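Local coordinates for protein Emp46p (Saccharomyces cerevisiae, PDB 2A6V) that serves as a calcium-independent cargo receptor whose carbohydrate recognition domain belongs to the legume-like lectin family, and takes part in the secretion of glycoproteins, at residues S61-E69 and L160-D168; S74-L85 and A205-L213. All coordinates share one frame; numbering follows the deposited sequence.

Contact 1 of 2, residues S61-E69 and L160-D168; sequences SIKDAMTIE and LRLTYNPLD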
ATOM      1  N   SER A  61       8.056 -11.592  -9.323  1.00 24.74           N
ATOM      2  CA  SER A  61       7.682 -11.960 -10.680  1.00 25.86           C
ATOM      3  C   SER A  61       6.484 -12.911 -10.620  1.00 26.34           C
ATOM      4  O   SER A  61       6.526 -13.930  -9.936  1.00 26.40           O
ATOM      5  CB  SER A  61       8.877 -12.605 -11.401  1.00 26.41           C
ATOM      6  OG  SER A  61       9.907 -11.647 -11.611  1.00 27.09           O
ATOM      7  N   ILE A  62       5.407 -12.550 -11.312  1.00 27.10           N
ATOM      8  CA  ILE A  62       4.180 -13.347 -11.283  1.00 28.43           C
ATOM      9  C   ILE A  62       4.362 -14.625 -12.082  1.00 28.40           C
ATOM     10  O   ILE A  62       5.024 -14.623 -13.117  1.00 28.91           O
ATOM     11  CB  ILE A  62       2.989 -12.546 -11.864  1.00 28.47           C
ATOM     12  CG1 ILE A  62       2.453 -11.573 -10.820  1.00 30.58           C
ATOM     13  CG2 ILE A  62       1.858 -13.478 -12.347  1.00 29.99           C
ATOM     14  CD1 ILE A  62       1.451 -10.613 -11.363  1.00 30.82           C
ATOM     15  N   LYS A  63       3.762 -15.701 -11.592  1.00 28.60           N
ATOM     16  CA  LYS A  63       3.664 -16.951 -12.335  1.00 29.19           C
ATOM     17  C   LYS A  63       2.405 -16.891 -13.219  1.00 27.99           C
ATOM     18  O   LYS A  63       2.502 -16.553 -14.394  1.00 29.22           O
ATOM     19  CB  LYS A  63       3.663 -18.139 -11.367  1.00 29.67           C
ATOM     20  CG  LYS A  63       4.183 -19.457 -11.956  1.00 32.56           C
ATOM     21  CD  LYS A  63       3.200 -20.103 -12.945  1.00 35.08           C
ATOM     22  CE  LYS A  63       3.091 -21.630 -12.775  1.00 36.57           C
ATOM     23  NZ  LYS A  63       3.731 -22.384 -13.905  1.00 38.13           N
ATOM     24  N   ASP A  64       1.238 -17.179 -12.645  1.00 26.70           N
ATOM     25  CA  ASP A  64      -0.037 -17.113 -13.363  1.00 25.74           C
ATOM     26  C   ASP A  64      -0.810 -15.878 -12.906  1.00 25.06           C
ATOM     27  O   ASP A  64      -1.063 -14.980 -13.705  1.00 25.16           O
ATOM     28  CB  ASP A  64      -0.874 -18.379 -13.120  1.00 25.26           C
ATOM     29  CG  ASP A  64      -0.378 -19.586 -13.912  1.00 25.80           C
ATOM     30  OD1 ASP A  64       0.514 -19.437 -14.770  1.00 26.14           O
ATOM     31  OD2 ASP A  64      -0.831 -20.731 -13.715  1.00 27.37           O
ATOM     32  N   ALA A  65      -1.139 -15.842 -11.614  1.00 24.16           N
ATOM     33  CA  ALA A  65      -1.906 -14.758 -10.997  1.00 22.97           C
ATOM     34  C   ALA A  65      -1.422 -14.494  -9.571  1.00 21.98           C
ATOM     35  O   ALA A  65      -0.581 -15.223  -9.029  1.00 20.13           O
ATOM     36  CB  ALA A  65      -3.385 -15.105 -10.997  1.00 23.18           C
ATOM     37  N   MET A  66      -1.931 -13.430  -8.957  1.00 20.38           N
ATOM     38  CA  MET A  66      -1.520 -13.124  -7.585  1.00 20.60           C
ATOM     39  C   MET A  66      -2.578 -12.428  -6.772  1.00 18.96           C
ATOM     40  O   MET A  66      -3.457 -11.774  -7.317  1.00 18.90           O
ATOM     41  CB  MET A  66      -0.246 -12.293  -7.593  1.00 21.44           C
ATOM     42  CG  MET A  66      -0.362 -10.885  -8.097  1.00 23.51           C
ATOM     43  SD  MET A  66       0.987  -9.805  -7.474  1.00 28.24           S
ATOM     44  CE  MET A  66       0.145  -8.233  -7.668  1.00 26.18           C
ATOM     45  N   THR A  67      -2.458 -12.543  -5.453  1.00 17.42           N
ATOM     46  CA  THR A  67      -3.285 -11.834  -4.500  1.00 16.60           C
ATOM     47  C   THR A  67      -2.393 -11.165  -3.457  1.00 15.77           C
ATOM     48  O   THR A  67      -1.490 -11.798  -2.937  1.00 14.92           O
ATOM     49  CB  THR A  67      -4.212 -12.821  -3.790  1.00 17.41           C
ATOM     50  OG1 THR A  67      -5.026 -13.499  -4.761  1.00 19.56           O
ATOM     51  CG2 THR A  67      -5.192 -12.091  -2.858  1.00 17.80           C
ATOM     52  N   ILE A  68      -2.645  -9.900  -3.161  1.00 15.02           N
ATOM     53  CA  ILE A  68      -1.986  -9.219  -2.054  1.00 15.00           C
ATOM     54  C   ILE A  68      -3.061  -8.730  -1.114  1.00 14.80           C
ATOM     55  O   ILE A  68      -4.023  -8.072  -1.529  1.00 13.82           O
ATOM     56  CB  ILE A  68      -1.151  -8.041  -2.537  1.00 14.61           C
ATOM     57  CG1 ILE A  68       0.006  -8.530  -3.431  1.00 15.46           C
ATOM     58  CG2 ILE A  68      -0.636  -7.262  -1.334  1.00 16.27           C
ATOM     59  CD1 ILE A  68       0.728  -7.408  -4.149  1.00 16.67           C
ATOM     60  N   GLU A  69      -2.898  -9.025   0.162  1.00 13.93           N
ATOM     61  CA  GLU A  69      -3.817  -8.599   1.191  1.00 13.50           C
ATOM     62  C   GLU A  69      -3.035  -7.813   2.220  1.00 13.93           C
ATOM     63  O   GLU A  69      -2.146  -8.373   2.863  1.00 13.32           O
ATOM     64  CB  GLU A  69      -4.469  -9.793   1.860  1.00 14.60           C
ATOM     65  CG  GLU A  69      -5.414 -10.560   0.974  1.00 17.89           C
ATOM     66  CD  GLU A  69      -5.996 -11.780   1.665  1.00 22.51           C
ATOM     67  OE1 GLU A  69      -5.432 -12.259   2.686  1.00 24.10           O
ATOM     68  OE2 GLU A  69      -7.023 -12.272   1.161  1.00 25.70           O
ATOM     69  N   LEU A 160      -7.339  -4.543   2.570  1.00 13.66           N
ATOM     70  CA  LEU A 160      -7.268  -4.255   1.155  1.00 13.28           C
ATOM     71  C   LEU A 160      -6.817  -5.522   0.476  1.00 13.27           C
ATOM     72  O   LEU A 160      -5.768  -6.087   0.828  1.00 13.18           O
ATOM     73  CB  LEU A 160      -6.281  -3.100   0.914  1.00 14.15           C
ATOM     74  CG  LEU A 160      -5.993  -2.728  -0.541  1.00 15.87           C
ATOM     75  CD1 LEU A 160      -5.700  -1.243  -0.639  1.00 15.88           C
ATOM     76  CD2 LEU A 160      -4.861  -3.577  -1.105  1.00 16.60           C
ATOM     77  N   ARG A 161      -7.610  -6.014  -0.471  1.00 12.81           N
ATOM     78  CA  ARG A 161      -7.260  -7.210  -1.207  1.00 13.30           C
ATOM     79  C   ARG A 161      -7.176  -6.895  -2.685  1.00 13.51           C
ATOM     80  O   ARG A 161      -8.178  -6.505  -3.306  1.00 12.93           O
ATOM     81  CB  ARG A 161      -8.275  -8.332  -0.988  1.00 14.36           C
ATOM     82  CG  ARG A 161      -7.892  -9.552  -1.800  1.00 16.09           C
ATOM     83  CD  ARG A 161      -8.922 -10.651  -1.818  1.00 22.38           C
ATOM     84  NE  ARG A 161      -9.050 -11.250  -0.506  1.00 26.26           N
ATOM     85  CZ  ARG A 161     -10.141 -11.862  -0.041  1.00 34.01           C
ATOM     86  NH1 ARG A 161     -11.252 -11.964  -0.775  1.00 36.80           N
ATOM     87  NH2 ARG A 161     -10.122 -12.375   1.188  1.00 35.78           N
ATOM     88  N   LEU A 162      -5.998  -7.082  -3.256  1.00 12.97           N
ATOM     89  CA  LEU A 162      -5.739  -6.823  -4.659  1.00 14.27           C
ATOM     90  C   LEU A 162      -5.519  -8.163  -5.336  1.00 15.31           C
ATOM     91  O   LEU A 162      -4.602  -8.897  -4.968  1.00 16.24           O
ATOM     92  CB  LEU A 162      -4.496  -5.937  -4.813  1.00 14.74           C
ATOM     93  CG  LEU A 162      -4.061  -5.512  -6.226  1.00 15.77           C
ATOM     94  CD1 LEU A 162      -3.151  -4.303  -6.182  1.00 18.39           C
ATOM     95  CD2 LEU A 162      -3.362  -6.632  -6.937  1.00 17.76           C
ATOM     96  N   THR A 163      -6.381  -8.499  -6.290  1.00 16.10           N
ATOM     97  CA  THR A 163      -6.231  -9.736  -7.070  1.00 17.15           C
ATOM     98  C   THR A 163      -5.916  -9.351  -8.515  1.00 17.24           C
ATOM     99  O   THR A 163      -6.509  -8.429  -9.046  1.00 16.20           O
ATOM    100  CB  THR A 163      -7.492 -10.650  -6.955  1.00 17.55           C
ATOM    101  OG1 THR A 163      -8.683  -9.929  -7.275  1.00 22.19           O
ATOM    102  CG2 THR A 163      -7.734 -11.076  -5.568  1.00 18.07           C
ATOM    103  N   TYR A 164      -4.964 -10.030  -9.144  1.00 17.41           N
ATOM    104  CA  TYR A 164      -4.541  -9.655 -10.478  1.00 17.39           C
ATOM    105  C   TYR A 164      -4.256 -10.911 -11.272  1.00 17.85           C
ATOM    106  O   TYR A 164      -3.482 -11.754 -10.841  1.00 17.60           O
ATOM    107  CB  TYR A 164      -3.299  -8.764 -10.425  1.00 18.02           C
ATOM    108  CG  TYR A 164      -2.645  -8.537 -11.759  1.00 19.21           C
ATOM    109  CD1 TYR A 164      -3.300  -7.870 -12.794  1.00 19.91           C
ATOM    110  CD2 TYR A 164      -1.378  -9.013 -12.006  1.00 21.05           C
ATOM    111  CE1 TYR A 164      -2.675  -7.672 -14.020  1.00 21.64           C
ATOM    112  CE2 TYR A 164      -0.756  -8.817 -13.225  1.00 23.31           C
ATOM    113  CZ  TYR A 164      -1.397  -8.160 -14.226  1.00 22.32           C
ATOM    114  OH  TYR A 164      -0.736  -7.973 -15.431  1.00 24.62           O
ATOM    115  N   ASN A 165      -4.906 -11.028 -12.423  1.00 17.26           N
ATOM    116  CA  ASN A 165      -4.828 -12.238 -13.237  1.00 17.16           C
ATOM    117  C   ASN A 165      -4.540 -11.882 -14.685  1.00 17.21           C
ATOM    118  O   ASN A 165      -5.455 -11.601 -15.435  1.00 16.63           O
ATOM    119  CB  ASN A 165      -6.121 -13.035 -13.134  1.00 17.40           C
ATOM    120  CG  ASN A 165      -6.030 -14.369 -13.845  1.00 15.99           C
ATOM    121  OD1 ASN A 165      -4.978 -14.737 -14.354  1.00 18.19           O
ATOM    122  ND2 ASN A 165      -7.122 -15.092 -13.857  1.00 18.96           N
ATOM    123  N   PRO A 166      -3.273 -11.864 -15.074  1.00 17.89           N
ATOM    124  CA  PRO A 166      -2.883 -11.613 -16.467  1.00 18.23           C
ATOM    125  C   PRO A 166      -3.581 -12.559 -17.462  1.00 18.14           C
ATOM    126  O   PRO A 166      -3.860 -12.143 -18.577  1.00 18.68           O
ATOM    127  CB  PRO A 166      -1.369 -11.876 -16.470  1.00 18.25           C
ATOM    128  CG  PRO A 166      -0.932 -11.761 -15.046  1.00 19.17           C
ATOM    129  CD  PRO A 166      -2.111 -12.023 -14.186  1.00 18.19           C
ATOM    130  N   LEU A 167      -3.840 -13.798 -17.040  1.00 17.69           N
ATOM    131  CA  LEU A 167      -4.480 -14.814 -17.879  1.00 17.78           C
ATOM    132  C   LEU A 167      -5.950 -14.505 -18.195  1.00 17.99           C
ATOM    133  O   LEU A 167      -6.527 -15.055 -19.139  1.00 18.58           O
ATOM    134  CB  LEU A 167      -4.356 -16.198 -17.237  1.00 17.72           C
ATOM    135  CG  LEU A 167      -2.899 -16.600 -16.943  1.00 19.51           C
ATOM    136  CD1 LEU A 167      -2.846 -17.967 -16.309  1.00 20.46           C
ATOM    137  CD2 LEU A 167      -2.028 -16.521 -18.196  1.00 21.78           C
ATOM    138  N   ASP A 168      -6.558 -13.641 -17.398  1.00 17.45           N
ATOM    139  CA  ASP A 168      -7.899 -13.130 -17.663  1.00 17.58           C
ATOM    140  C   ASP A 168      -7.831 -11.694 -18.230  1.00 18.10           C
ATOM    141  O   ASP A 168      -8.592 -10.815 -17.812  1.00 17.56           O
ATOM    142  CB  ASP A 168      -8.687 -13.204 -16.347  1.00 17.31           C
ATOM    143  CG  ASP A 168     -10.153 -12.928 -16.498  1.00 18.12           C
ATOM    144  OD1 ASP A 168     -10.723 -13.098 -17.599  1.00 17.06           O
ATOM    145  OD2 ASP A 168     -10.819 -12.547 -15.509  1.00 18.50           O
TER

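Contact 2 of 2, residues S74-L85 and A205-L213; sequences SFGFRGSTKGGL and ASKESFEIL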
ATOM      1  N   SER A  74      -6.198   3.239  10.471  1.00 12.67           N
ATOM      2  CA  SER A  74      -5.810   4.569  10.878  1.00 13.18           C
ATOM      3  C   SER A  74      -6.516   4.826  12.186  1.00 14.21           C
ATOM      4  O   SER A  74      -7.723   4.722  12.258  1.00 14.28           O
ATOM      5  CB  SER A  74      -6.264   5.625   9.880  1.00 12.95           C
ATOM      6  OG  SER A  74      -6.022   6.916  10.432  1.00 14.87           O
ATOM      7  N   PHE A  75      -5.749   5.146  13.216  1.00 15.25           N
ATOM      8  CA  PHE A  75      -6.272   5.352  14.555  1.00 17.17           C
ATOM      9  C   PHE A  75      -5.861   6.697  15.138  1.00 17.00           C
ATOM     10  O   PHE A  75      -4.744   7.190  14.920  1.00 16.85           O
ATOM     11  CB  PHE A  75      -5.783   4.234  15.478  1.00 18.42           C
ATOM     12  CG  PHE A  75      -6.254   4.382  16.884  1.00 22.07           C
ATOM     13  CD1 PHE A  75      -7.575   4.144  17.204  1.00 24.28           C
ATOM     14  CD2 PHE A  75      -5.377   4.784  17.888  1.00 24.29           C
ATOM     15  CE1 PHE A  75      -8.025   4.312  18.528  1.00 26.56           C
ATOM     16  CE2 PHE A  75      -5.818   4.937  19.203  1.00 26.44           C
ATOM     17  CZ  PHE A  75      -7.141   4.703  19.514  1.00 26.85           C
ATOM     18  N   GLY A  76      -6.761   7.295  15.901  1.00 18.11           N
ATOM     19  CA  GLY A  76      -6.417   8.429  16.731  1.00 18.31           C
ATOM     20  C   GLY A  76      -6.787   9.814  16.249  1.00 18.75           C
ATOM     21  O   GLY A  76      -6.717  10.779  17.020  1.00 21.11           O
ATOM     22  N   PHE A  77      -7.158   9.934  14.979  1.00 17.48           N
ATOM     23  CA  PHE A  77      -7.486  11.223  14.421  1.00 17.20           C
ATOM     24  C   PHE A  77      -8.542  11.142  13.343  1.00 16.85           C
ATOM     25  O   PHE A  77      -8.401  10.395  12.380  1.00 16.18           O
ATOM     26  CB  PHE A  77      -6.264  11.916  13.816  1.00 17.36           C
ATOM     27  CG  PHE A  77      -6.592  13.243  13.194  1.00 17.38           C
ATOM     28  CD1 PHE A  77      -7.010  14.310  13.991  1.00 17.93           C
ATOM     29  CD2 PHE A  77      -6.532  13.428  11.814  1.00 19.22           C
ATOM     30  CE1 PHE A  77      -7.333  15.530  13.432  1.00 20.06           C
ATOM     31  CE2 PHE A  77      -6.854  14.655  11.262  1.00 19.37           C
ATOM     32  CZ  PHE A  77      -7.260  15.698  12.067  1.00 20.95           C
ATOM     33  N   ARG A  78      -9.586  11.951  13.494  1.00 16.15           N
ATOM     34  CA  ARG A  78     -10.572  12.146  12.440  1.00 16.80           C
ATOM     35  C   ARG A  78     -10.709  13.636  12.249  1.00 16.94           C
ATOM     36  O   ARG A  78     -10.982  14.365  13.195  1.00 17.84           O
ATOM     37  CB  ARG A  78     -11.914  11.526  12.820  1.00 16.82           C
ATOM     38  CG  ARG A  78     -13.035  11.870  11.852  1.00 16.11           C
ATOM     39  CD  ARG A  78     -14.277  10.987  11.964  1.00 18.05           C
ATOM     40  NE  ARG A  78     -14.048   9.649  11.427  1.00 17.77           N
ATOM     41  CZ  ARG A  78     -14.040   9.346  10.132  1.00 16.06           C
ATOM     42  NH1 ARG A  78     -14.242  10.287   9.227  1.00 17.34           N
ATOM     43  NH2 ARG A  78     -13.810   8.114   9.735  1.00 16.96           N
ATOM     44  N   GLY A  79     -10.500  14.080  11.017  1.00 16.61           N
ATOM     45  CA  GLY A  79     -10.604  15.467  10.648  1.00 16.85           C
ATOM     46  C   GLY A  79      -9.745  15.779   9.444  1.00 16.94           C
ATOM     47  O   GLY A  79      -9.090  14.908   8.870  1.00 16.36           O
ATOM     48  N   SER A  80      -9.707  17.062   9.114  1.00 17.63           N
ATOM     49  CA  SER A  80      -9.049  17.526   7.913  1.00 18.01           C
ATOM     50  C   SER A  80      -7.536  17.314   8.023  1.00 17.20           C
ATOM     51  O   SER A  80      -6.938  17.567   9.058  1.00 18.13           O
ATOM     52  CB  SER A  80      -9.384  19.008   7.692  1.00 18.16           C
ATOM     53  OG  SER A  80      -8.814  19.494   6.500  1.00 23.57           O
ATOM     54  N   THR A  81      -6.946  16.839   6.930  1.00 16.70           N
ATOM     55  CA  THR A  81      -5.521  16.571   6.858  1.00 15.62           C
ATOM     56  C   THR A  81      -5.171  16.214   5.427  1.00 14.95           C
ATOM     57  O   THR A  81      -6.029  15.743   4.680  1.00 15.67           O
ATOM     58  CB  THR A  81      -5.158  15.386   7.791  1.00 16.02           C
ATOM     59  OG1 THR A  81      -3.759  15.117   7.702  1.00 15.88           O
ATOM     60  CG2 THR A  81      -5.833  14.055   7.363  1.00 15.50           C
ATOM     61  N   LYS A  82      -3.923  16.454   5.043  1.00 15.06           N
ATOM     62  CA  LYS A  82      -3.394  15.978   3.769  1.00 15.09           C
ATOM     63  C   LYS A  82      -2.624  14.676   3.922  1.00 14.33           C
ATOM     64  O   LYS A  82      -2.130  14.119   2.948  1.00 14.04           O
ATOM     65  CB  LYS A  82      -2.508  17.055   3.137  1.00 16.21           C
ATOM     66  CG  LYS A  82      -3.338  18.240   2.591  1.00 20.56           C
ATOM     67  CD  LYS A  82      -4.172  17.820   1.368  1.00 23.99           C
ATOM     68  CE  LYS A  82      -5.076  18.923   0.878  1.00 26.88           C
ATOM     69  NZ  LYS A  82      -6.102  18.438  -0.072  1.00 28.48           N
ATOM     70  N   GLY A  83      -2.552  14.160   5.147  1.00 12.82           N
ATOM     71  CA  GLY A  83      -1.898  12.890   5.380  1.00 12.46           C
ATOM     72  C   GLY A  83      -2.651  11.758   4.735  1.00 12.24           C
ATOM     73  O   GLY A  83      -3.834  11.861   4.445  1.00 13.10           O
ATOM     74  N   GLY A  84      -1.962  10.657   4.503  1.00 10.15           N
ATOM     75  CA  GLY A  84      -2.576   9.518   3.863  1.00 10.82           C
ATOM     76  C   GLY A  84      -1.688   8.301   3.865  1.00 10.45           C
ATOM     77  O   GLY A  84      -0.522   8.377   4.266  1.00 10.71           O
ATOM     78  N   LEU A  85      -2.248   7.184   3.392  1.00 10.06           N
ATOM     79  CA  LEU A  85      -1.665   5.855   3.401  1.00  9.81           C
ATOM     80  C   LEU A  85      -1.710   5.272   1.989  1.00 10.65           C
ATOM     81  O   LEU A  85      -2.773   5.198   1.360  1.00 10.76           O
ATOM     82  CB  LEU A  85      -2.454   4.986   4.368  1.00 10.60           C
ATOM     83  CG  LEU A  85      -2.199   3.485   4.331  1.00 10.64           C
ATOM     84  CD1 LEU A  85      -0.804   3.094   4.770  1.00 11.94           C
ATOM     85  CD2 LEU A  85      -3.215   2.771   5.233  1.00 12.79           C
ATOM     86  N   ALA A 205       0.617  17.211  12.256  1.00 14.91           N
ATOM     87  CA  ALA A 205       0.734  17.436  13.683  1.00 15.98           C
ATOM     88  C   ALA A 205      -0.415  16.878  14.501  1.00 16.64           C
ATOM     89  O   ALA A 205      -0.292  16.782  15.721  1.00 16.70           O
ATOM     90  CB  ALA A 205       0.906  18.941  13.983  1.00 16.09           C
ATOM     91  N   SER A 206      -1.517  16.521  13.847  1.00 16.46           N
ATOM     92  CA  SER A 206      -2.648  15.879  14.523  1.00 16.88           C
ATOM     93  C   SER A 206      -2.375  14.406  14.862  1.00 17.03           C
ATOM     94  O   SER A 206      -3.161  13.780  15.556  1.00 18.22           O
ATOM     95  CB  SER A 206      -3.920  15.997  13.677  1.00 16.63           C
ATOM     96  OG  SER A 206      -4.202  17.349  13.327  1.00 17.96           O
ATOM     97  N   LYS A 207      -1.284  13.847  14.342  1.00 16.50           N
ATOM     98  CA  LYS A 207      -0.747  12.566  14.807  1.00 16.73           C
ATOM     99  C   LYS A 207      -1.600  11.362  14.423  1.00 15.57           C
ATOM    100  O   LYS A 207      -1.628  10.365  15.133  1.00 16.69           O
ATOM    101  CB  LYS A 207      -0.510  12.593  16.326  1.00 17.97           C
ATOM    102  CG  LYS A 207       0.857  12.064  16.746  1.00 21.04           C
ATOM    103  CD  LYS A 207       0.955  11.877  18.272  1.00 25.05           C
ATOM    104  CE  LYS A 207       1.587  10.547  18.669  1.00 28.66           C
ATOM    105  NZ  LYS A 207       0.855   9.324  18.188  1.00 30.07           N
ATOM    106  N   GLU A 208      -2.266  11.437  13.270  1.00 14.96           N
ATOM    107  CA  GLU A 208      -2.939  10.261  12.716  1.00 13.72           C
ATOM    108  C   GLU A 208      -1.985   9.064  12.715  1.00 12.94           C
ATOM    109  O   GLU A 208      -0.840   9.163  12.273  1.00 13.52           O
ATOM    110  CB  GLU A 208      -3.424  10.528  11.278  1.00 13.01           C
ATOM    111  CG  GLU A 208      -4.372   9.465  10.760  1.00 12.52           C
ATOM    112  CD  GLU A 208      -5.185   9.891   9.525  1.00 12.42           C
ATOM    113  OE1 GLU A 208      -4.981  10.990   8.953  1.00 14.62           O
ATOM    114  OE2 GLU A 208      -6.060   9.104   9.133  1.00 12.76           O
ATOM    115  N   SER A 209      -2.448   7.926  13.214  1.00 12.26           N
ATOM    116  CA  SER A 209      -1.598   6.752  13.332  1.00 11.75           C
ATOM    117  C   SER A 209      -1.961   5.742  12.253  1.00 12.38           C
ATOM    118  O   SER A 209      -2.931   4.988  12.388  1.00 12.05           O
ATOM    119  CB  SER A 209      -1.713   6.131  14.729  1.00 12.75           C
ATOM    120  OG  SER A 209      -0.743   5.097  14.864  1.00 12.89           O
ATOM    121  N   PHE A 210      -1.181   5.733  11.186  1.00 11.63           N
ATOM    122  CA  PHE A 210      -1.350   4.754  10.118  1.00 11.81           C
ATOM    123  C   PHE A 210      -0.578   3.507  10.471  1.00 11.48           C
ATOM    124  O   PHE A 210       0.623   3.570  10.723  1.00 11.68           O
ATOM    125  CB  PHE A 210      -0.866   5.322   8.782  1.00 11.68           C
ATOM    126  CG  PHE A 210      -1.707   6.467   8.273  1.00 11.57           C
ATOM    127  CD1 PHE A 210      -2.974   6.229   7.758  1.00 11.29           C
ATOM    128  CD2 PHE A 210      -1.242   7.766   8.320  1.00 11.98           C
ATOM    129  CE1 PHE A 210      -3.746   7.258   7.259  1.00 11.67           C
ATOM    130  CE2 PHE A 210      -2.034   8.815   7.832  1.00 12.67           C
ATOM    131  CZ  PHE A 210      -3.286   8.533   7.302  1.00 11.48           C
ATOM    132  N   GLU A 211      -1.267   2.376  10.473  1.00 11.44           N
ATOM    133  CA  GLU A 211      -0.734   1.125  11.030  1.00 11.48           C
ATOM    134  C   GLU A 211      -0.940  -0.042  10.095  1.00 11.99           C
ATOM    135  O   GLU A 211      -1.975  -0.133   9.435  1.00 12.91           O
ATOM    136  CB  GLU A 211      -1.374   0.826  12.372  1.00 11.91           C
ATOM    137  CG  GLU A 211      -1.354   2.020  13.307  1.00 12.28           C
ATOM    138  CD  GLU A 211      -1.858   1.750  14.703  1.00 12.62           C
ATOM    139  OE1 GLU A 211      -2.276   0.608  14.985  1.00 14.01           O
ATOM    140  OE2 GLU A 211      -1.822   2.677  15.529  1.00 15.43           O
ATOM    141  N   ILE A 212       0.037  -0.953  10.054  1.00 12.06           N
ATOM    142  CA  ILE A 212      -0.033  -2.187   9.274  1.00 11.73           C
ATOM    143  C   ILE A 212      -0.043  -3.373  10.256  1.00 13.30           C
ATOM    144  O   ILE A 212       0.915  -3.560  11.021  1.00 12.22           O
ATOM    145  CB  ILE A 212       1.151  -2.297   8.291  1.00 12.46           C
ATOM    146  CG1 ILE A 212       1.175  -1.099   7.320  1.00 11.95           C
ATOM    147  CG2 ILE A 212       1.102  -3.590   7.545  1.00 11.45           C
ATOM    148  CD1 ILE A 212      -0.011  -1.003   6.364  1.00 13.87           C
ATOM    149  N   LEU A 213      -1.082  -4.191  10.203  1.00 12.68           N
ATOM    150  CA  LEU A 213      -1.224  -5.319  11.119  1.00 13.07           C
ATOM    151  C   LEU A 213      -0.813  -6.639  10.481  1.00 13.27           C
ATOM    152  O   LEU A 213      -0.356  -7.552  11.181  1.00 14.76           O
ATOM    153  CB  LEU A 213      -2.673  -5.427  11.606  1.00 12.11           C
ATOM    154  CG  LEU A 213      -3.032  -4.490  12.756  1.00 14.01           C
ATOM    155  CD1 LEU A 213      -2.986  -3.043  12.361  1.00 13.98           C
ATOM    156  CD2 LEU A 213      -4.390  -4.902  13.276  1.00 14.59           C
TER
HETATM  157  O   HOH W   1      -4.605  17.825  10.672  1.00 26.79           O
HETATM  158  O   HOH W   2      -2.876  12.645   8.760  1.00 12.70           O
HETATM  159  O   HOH W   3      -5.911  10.793   6.308  1.00 15.35           O

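Contact 1 of 2, residues S61-E69 and L160-D168
Met66 and Ile68 interlock with Tyr164 and Leu162 along two antiparallel neighbours of one sheet. Each of these pairs shares a ring of two backbone hydrogen bonds; in the second, Leu162 N reaches Ile68 O at 2.8 Å, almost straight at 174°. The side chains of these four residues fill the face turned into the sandwich, where Met66, Ile68 and Leu162 also meet Leu89 of the other sheet. Met66 is long and flexible enough to fit: with CG between the backbone N and carbonyl carbon (chi1 69°) and the chain extended beyond, it lays CE against Leu162 CD2 at 3.9 Å. Packing is close at the ring of Tyr164, whose edge takes Ile62 CD1 in its plane, 3.3 Å from CD2, the two side chains crossing at about a right angle. The phenol keeps its hydroxyl satisfied through His170. In the turn, Pro166, which has no amide hydrogen to offer, makes another close contact, CD 3.2 Å from Asp64 O.

The other face is more polar and partly open. Thr67 and Thr163 lie side by side; Thr67 OG1, hydrogen-bonded to Gly220 O, lies 3.7 Å from Thr163 CG2. Next to them Glu69 and Arg161 run in the same direction, and OE2 of Glu69 receives Arg161 NE at 2.8 Å on its anti side; the NH2 bond to the same oxygen is weak. The loose side is where the exposed Leu167 merely brushes Asp64, CD1 to CB 3.8 Å.

Apolar chains thus pack the inner face and a salt bridge joins the strands on the outer one. The carboxylate and guanidinium planes are 24° apart. As Glu69 and Arg161 are both partly exposed, the pair probably pays only a modest desolvation cost.

Contact 2 of 2, residues S74-L85 and A205-L213
Residues 76-83, a loop from one sheet of the beta sandwich to the other, close here on the start of strand 209-218. Phe75 and Ser209 form a hydrogen-bonded antiparallel pair, Phe75 N to Ser209 O 2.9 Å. Beside it the buried Glu208 stretches its carboxylate inward, CG anti to the backbone N (chi1 -168°). Its OE2 takes a short 2.5 Å bond from Ser74 OG through the anti lone pair, and OE1 accepts from two waters, one also donating to Thr81 OG1 and the other to Gly83 O; Thr81 OG1 is further bonded to Asp204 and, in an ST turn, to Gly83 N. A buried carboxylate, probably charged, is thereby met by a hydroxyl and two waters. Phe77 offers a broad surface: Ser206 CB sits 3.5 Å from the ring centroid (CH-pi), and Gly79 N lies over the opposite face. Phe210 packs between the sheets, also touching Ala201 of strand 196-202, with Glu208 CG over one face and the backbone of Gly84 and Leu85 over the other; Gly84 CA approaches CZ to 3.6 Å. Two antiparallel sheets packed face to face and joined by this loop are those of the legume-lectin beta sandwich.

In the fold
Both contacts draw on strand 66-75, which lies between strands 158-165 and 209-218 in the same seven-stranded antiparallel sheet. Contact 1 binds its beginning to the first neighbour; contact 2 binds its end to the second, then follows the chain into the other sheet. Their centres are 28 Å apart, on opposite sides of the domain's middle, with nearest atoms about 7 Å apart. The two are interleaved along the chain. Neither holds a potassium ligand: one ion is bound by Tyr128, Ile138, Glu139 and Ser141, another at Leu26 and Trp29. The Tyr128 side chain is about 12 Å from that of Leu160 and about 11 Å from Gly84, which is about 13 Å from a bound potassium ion.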